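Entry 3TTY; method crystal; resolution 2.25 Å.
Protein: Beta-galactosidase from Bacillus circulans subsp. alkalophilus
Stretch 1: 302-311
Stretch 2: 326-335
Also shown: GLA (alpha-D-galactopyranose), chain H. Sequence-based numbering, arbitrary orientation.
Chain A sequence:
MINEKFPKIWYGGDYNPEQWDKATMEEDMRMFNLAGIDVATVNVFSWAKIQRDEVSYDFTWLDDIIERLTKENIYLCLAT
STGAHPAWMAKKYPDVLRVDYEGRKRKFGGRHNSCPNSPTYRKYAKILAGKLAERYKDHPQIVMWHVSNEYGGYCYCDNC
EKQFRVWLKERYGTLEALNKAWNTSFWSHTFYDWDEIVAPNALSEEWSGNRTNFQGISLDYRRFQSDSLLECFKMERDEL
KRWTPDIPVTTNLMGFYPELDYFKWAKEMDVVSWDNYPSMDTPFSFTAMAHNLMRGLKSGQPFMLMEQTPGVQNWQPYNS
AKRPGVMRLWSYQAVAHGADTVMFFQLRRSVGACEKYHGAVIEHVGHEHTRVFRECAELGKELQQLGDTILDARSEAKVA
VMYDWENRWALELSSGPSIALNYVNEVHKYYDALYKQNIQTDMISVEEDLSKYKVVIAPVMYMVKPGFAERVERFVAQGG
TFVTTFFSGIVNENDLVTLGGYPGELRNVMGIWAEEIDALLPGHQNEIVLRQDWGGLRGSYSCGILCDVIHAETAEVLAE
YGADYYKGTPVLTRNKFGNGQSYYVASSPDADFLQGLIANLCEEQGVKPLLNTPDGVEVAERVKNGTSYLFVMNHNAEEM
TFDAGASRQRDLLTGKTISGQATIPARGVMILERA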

# COMPACT_ATOMS: atom_id res chain seq x y z
N PRO A 302 -18.56 7.82 -36.79
CA PRO A 302 -17.75 6.61 -36.62
C PRO A 302 -16.32 6.97 -36.23
O PRO A 302 -15.86 8.07 -36.53
CB PRO A 302 -17.81 5.96 -38.02
CG PRO A 302 -19.09 6.48 -38.61
CD PRO A 302 -19.22 7.89 -38.10
N PHE A 303 -15.62 6.06 -35.56
CA PHE A 303 -14.26 6.35 -35.10
C PHE A 303 -13.24 5.35 -35.64
O PHE A 303 -13.60 4.35 -36.26
CB PHE A 303 -14.23 6.34 -33.58
CG PHE A 303 -14.70 5.04 -33.00
CD1 PHE A 303 -13.81 3.99 -32.82
CD2 PHE A 303 -16.03 4.85 -32.69
CE1 PHE A 303 -14.25 2.79 -32.31
CE2 PHE A 303 -16.48 3.65 -32.18
CZ PHE A 303 -15.58 2.62 -31.98
N MET A 304 -11.96 5.61 -35.38
CA MET A 304 -10.90 4.65 -35.64
C MET A 304 -10.64 3.82 -34.39
O MET A 304 -10.53 4.38 -33.29
CB MET A 304 -9.59 5.35 -36.04
CG MET A 304 -9.68 6.23 -37.26
SD MET A 304 -8.12 7.08 -37.63
CE MET A 304 -7.01 5.70 -37.96
N LEU A 305 -10.55 2.51 -34.54
CA LEU A 305 -9.88 1.66 -33.57
C LEU A 305 -8.43 1.81 -34.01
O LEU A 305 -8.04 1.28 -35.07
CB LEU A 305 -10.31 0.20 -33.71
CG LEU A 305 -10.36 -0.79 -32.54
CD1 LEU A 305 -9.76 -2.16 -32.92
CD2 LEU A 305 -9.73 -0.26 -31.27
N MET A 306 -7.65 2.57 -33.25
CA MET A 306 -6.26 2.80 -33.61
C MET A 306 -5.42 1.63 -33.13
O MET A 306 -4.47 1.23 -33.80
CB MET A 306 -5.74 4.12 -33.02
CG MET A 306 -4.31 4.47 -33.40
SD MET A 306 -4.10 4.96 -35.12
CE MET A 306 -5.10 6.45 -35.19
N GLU A 307 -5.77 1.08 -31.97
CA GLU A 307 -5.04 -0.08 -31.44
C GLU A 307 -5.89 -1.09 -30.68
O GLU A 307 -6.98 -0.79 -30.19
CB GLU A 307 -3.90 0.34 -30.51
CG GLU A 307 -2.99 1.44 -30.99
CD GLU A 307 -2.11 1.91 -29.85
OE1 GLU A 307 -1.85 1.07 -28.97
OE2 GLU A 307 -1.69 3.09 -29.83
N GLN A 308 -5.32 -2.28 -30.58
CA GLN A 308 -5.78 -3.39 -29.77
C GLN A 308 -4.65 -4.39 -29.98
O GLN A 308 -3.92 -4.30 -30.98
CB GLN A 308 -7.11 -3.97 -30.30
CG GLN A 308 -7.00 -4.60 -31.70
CD GLN A 308 -8.31 -5.24 -32.19
OE1 GLN A 308 -9.28 -5.33 -31.46
NE2 GLN A 308 -8.31 -5.67 -33.44
N THR A 309 -4.45 -5.33 -29.07
CA THR A 309 -3.42 -6.32 -29.33
C THR A 309 -3.97 -7.46 -30.20
O THR A 309 -5.15 -7.82 -30.09
CB THR A 309 -2.80 -6.88 -28.04
OG1 THR A 309 -1.96 -7.98 -28.36
CG2 THR A 309 -3.88 -7.33 -27.09
N PRO A 310 -3.14 -8.00 -31.11
CA PRO A 310 -3.56 -9.21 -31.83
C PRO A 310 -3.54 -10.47 -30.94
O PRO A 310 -4.13 -11.48 -31.31
CB PRO A 310 -2.55 -9.32 -32.98
CG PRO A 310 -1.41 -8.45 -32.60
CD PRO A 310 -1.94 -7.37 -31.70
N GLY A 311 -2.87 -10.39 -29.79
CA GLY A 311 -2.82 -11.51 -28.86
C GLY A 311 -2.79 -11.07 -27.40
O GLY A 311 -3.82 -10.70 -26.83
N VAL A 326 -11.23 -15.01 -30.52
CA VAL A 326 -11.56 -13.88 -29.65
C VAL A 326 -11.05 -12.57 -30.22
O VAL A 326 -11.74 -11.56 -30.16
CB VAL A 326 -11.10 -14.10 -28.20
CG1 VAL A 326 -11.17 -12.81 -27.40
CG2 VAL A 326 -11.96 -15.18 -27.56
N MET A 327 -9.85 -12.59 -30.80
CA MET A 327 -9.32 -11.41 -31.45
C MET A 327 -10.31 -10.91 -32.50
O MET A 327 -10.57 -9.70 -32.62
CB MET A 327 -7.95 -11.72 -32.07
CG MET A 327 -7.22 -10.52 -32.69
SD MET A 327 -7.91 -9.98 -34.27
CE MET A 327 -7.62 -11.46 -35.25
N ARG A 328 -10.89 -11.84 -33.24
CA ARG A 328 -11.88 -11.51 -34.27
C ARG A 328 -13.19 -10.99 -33.66
O ARG A 328 -13.74 -9.99 -34.12
CB ARG A 328 -12.16 -12.74 -35.13
CG ARG A 328 -13.18 -12.55 -36.23
CD ARG A 328 -13.18 -13.80 -37.08
NE ARG A 328 -14.18 -13.80 -38.14
CZ ARG A 328 -15.42 -14.26 -37.99
NH1 ARG A 328 -15.81 -14.74 -36.82
NH2 ARG A 328 -16.27 -14.24 -39.01
N LEU A 329 -13.67 -11.67 -32.62
CA LEU A 329 -14.85 -11.25 -31.87
C LEU A 329 -14.75 -9.78 -31.46
O LEU A 329 -15.63 -8.98 -31.75
CB LEU A 329 -14.99 -12.09 -30.60
CG LEU A 329 -16.36 -12.59 -30.13
CD1 LEU A 329 -16.33 -12.76 -28.62
CD2 LEU A 329 -17.51 -11.69 -30.55
N TRP A 330 -13.65 -9.45 -30.78
CA TRP A 330 -13.44 -8.11 -30.22
C TRP A 330 -13.17 -7.03 -31.26
O TRP A 330 -13.38 -5.84 -30.99
CB TRP A 330 -12.31 -8.15 -29.17
CG TRP A 330 -12.67 -8.92 -27.95
CD1 TRP A 330 -13.83 -9.60 -27.73
CD2 TRP A 330 -11.87 -9.10 -26.78
NE1 TRP A 330 -13.81 -10.18 -26.49
CE2 TRP A 330 -12.62 -9.89 -25.88
CE3 TRP A 330 -10.59 -8.67 -26.40
CZ2 TRP A 330 -12.13 -10.27 -24.63
CZ3 TRP A 330 -10.11 -9.04 -25.14
CH2 TRP A 330 -10.88 -9.84 -24.27
N SER A 331 -12.70 -7.43 -32.44
CA SER A 331 -12.56 -6.51 -33.58
C SER A 331 -13.92 -6.13 -34.14
O SER A 331 -14.20 -4.95 -34.36
CB SER A 331 -11.70 -7.11 -34.70
OG SER A 331 -10.40 -7.46 -34.25
N TYR A 332 -14.78 -7.12 -34.39
CA TYR A 332 -16.12 -6.83 -34.88
C TYR A 332 -17.00 -6.16 -33.81
O TYR A 332 -17.95 -5.45 -34.14
CB TYR A 332 -16.81 -8.07 -35.44
CG TYR A 332 -16.29 -8.46 -36.80
CD1 TYR A 332 -16.38 -7.59 -37.88
CD2 TYR A 332 -15.70 -9.70 -37.01
CE1 TYR A 332 -15.90 -7.94 -39.13
CE2 TYR A 332 -15.22 -10.06 -38.25
CZ TYR A 332 -15.32 -9.17 -39.30
OH TYR A 332 -14.85 -9.53 -40.54
N GLN A 333 -16.67 -6.38 -32.54
CA GLN A 333 -17.37 -5.66 -31.49
C GLN A 333 -17.11 -4.16 -31.65
O GLN A 333 -18.03 -3.36 -31.52
CB GLN A 333 -16.99 -6.15 -30.09
CG GLN A 333 -17.97 -5.67 -29.01
CD GLN A 333 -17.48 -5.96 -27.61
OE1 GLN A 333 -16.27 -5.92 -27.34
NE2 GLN A 333 -18.41 -6.25 -26.70
N ALA A 334 -15.87 -3.79 -31.93
CA ALA A 334 -15.54 -2.40 -32.18
C ALA A 334 -16.33 -1.87 -33.38
O ALA A 334 -16.97 -0.82 -33.30
CB ALA A 334 -14.07 -2.22 -32.39
N VAL A 335 -16.29 -2.61 -34.48
CA VAL A 335 -16.98 -2.18 -35.69
C VAL A 335 -18.47 -1.98 -35.41
O VAL A 335 -19.08 -1.00 -35.86
CB VAL A 335 -16.79 -3.18 -36.84
CG1 VAL A 335 -17.56 -2.72 -38.08
CG2 VAL A 335 -15.30 -3.36 -37.14
C1 GLA H . -0.92 2.12 -25.85
C2 GLA H . 0.16 2.86 -26.68
C3 GLA H . 0.96 1.93 -27.60
C4 GLA H . 1.41 0.73 -26.77
C5 GLA H . 0.20 0.09 -26.09
C6 GLA H . 0.67 -1.15 -25.32
O1 GLA H . -2.05 1.64 -26.59
O2 GLA H . -0.44 3.88 -27.47
O3 GLA H . 2.13 2.57 -28.14
O4 GLA H . 2.29 1.25 -25.78
O5 GLA H . -0.36 1.02 -25.15
O6 GLA H . -0.45 -1.98 -25.01
O HOH W 1 -11.29 -4.01 -30.39
O HOH W 2 -9.29 -8.00 -30.87

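Packing of a strand and the loop that follows it (stretch 1, 302-311) against a helix (stretch 2, 326-335) in Beta-galactosidase from Bacillus circulans subsp. alkalophilus. The contact is small, 284 Å² summed over both sides, and runs from Phe303 and Leu305 against Ala334, through Gln308 beside Ser331, to Pro310 against Met327. The CA atoms of Leu305 and Ala334 lie 7.1 Å apart and those of Pro310 and Met327 6.2 Å, so the backbones come close at both places; between them the CA atoms of Gln308 and Ser331 are 8.4 Å apart, and a long polar side chain bridges the gap.

Direct hydrogen bonding across the stretches rests on Gln308, which points toward the helix and whose p, t side chain carries the amide to the helix surface. There Gln308 NE2 donates to Ser331 OG at 2.9 Å with an N-H...O angle of 159°, the one direct hydrogen bond across the stretches. The serine hydroxyl in turn donates to Met327 O at 2.8 Å, one turn back along the helix. With chi1 in m, Ser331 therefore spends its proton on its own helix and offers its oxygen to the glutamine, a double role that suits a short hydroxyl side chain. Met327 O also accepts the backbone bond from Ser331 N, at 3.1 Å.

Water contacts engage the other end of the same amide. Gln308 OE1 lies 4.2 Å from Trp330 O, too far for a direct bond, and both are acceptors; water 1 sits between them, 2.6 Å from Gln308 OE1 and 2.8 Å from Trp330 O. Water 2 donates to Met327 O at 2.8 Å and, weakly, to Gln308 OE1 at 2.7 Å. A glutamine suits this buried place because one planar group supplies a donor to the serine and an acceptor to the waters.

Van der Waals contacts complete the interface, and one of them is an apolar side-chain pair: Leu305 and Ala334 point toward each other's stretch, with Leu305 CG 4.0 Å from Ala334 CB. The single methyl of Ala334 presents little bulk, yet 53 Å² of the residue is covered, as much as for Gln308 or Met327. Phe303 starts sideways, but its end comes nearer, bringing CZ to 3.9 Å from Ala334 O at an oblique approach to the ring. Farther along, Met327 points toward the loop; its t, m, m side chain sets CG 3.5 Å from Pro310 O and SD 4.4 Å from Gln308 NE2, its flexible thioether filling space beside the polar group. The CB of Pro310 points away, so the loop meets Met327 here with its backbone carbonyl.

Within the loop, Gly311 N donates to Thr309 OG1 at 2.9 Å, spanning Pro310. Glu307 stays out of reach of the helix and instead accepts from the galactose, GLA O1 to Glu307 OE1 at a very short 2.5 Å and GLA O2 to Glu307 OE2 at 2.8 Å. Next to it in sequence, Gln308 holds the helix.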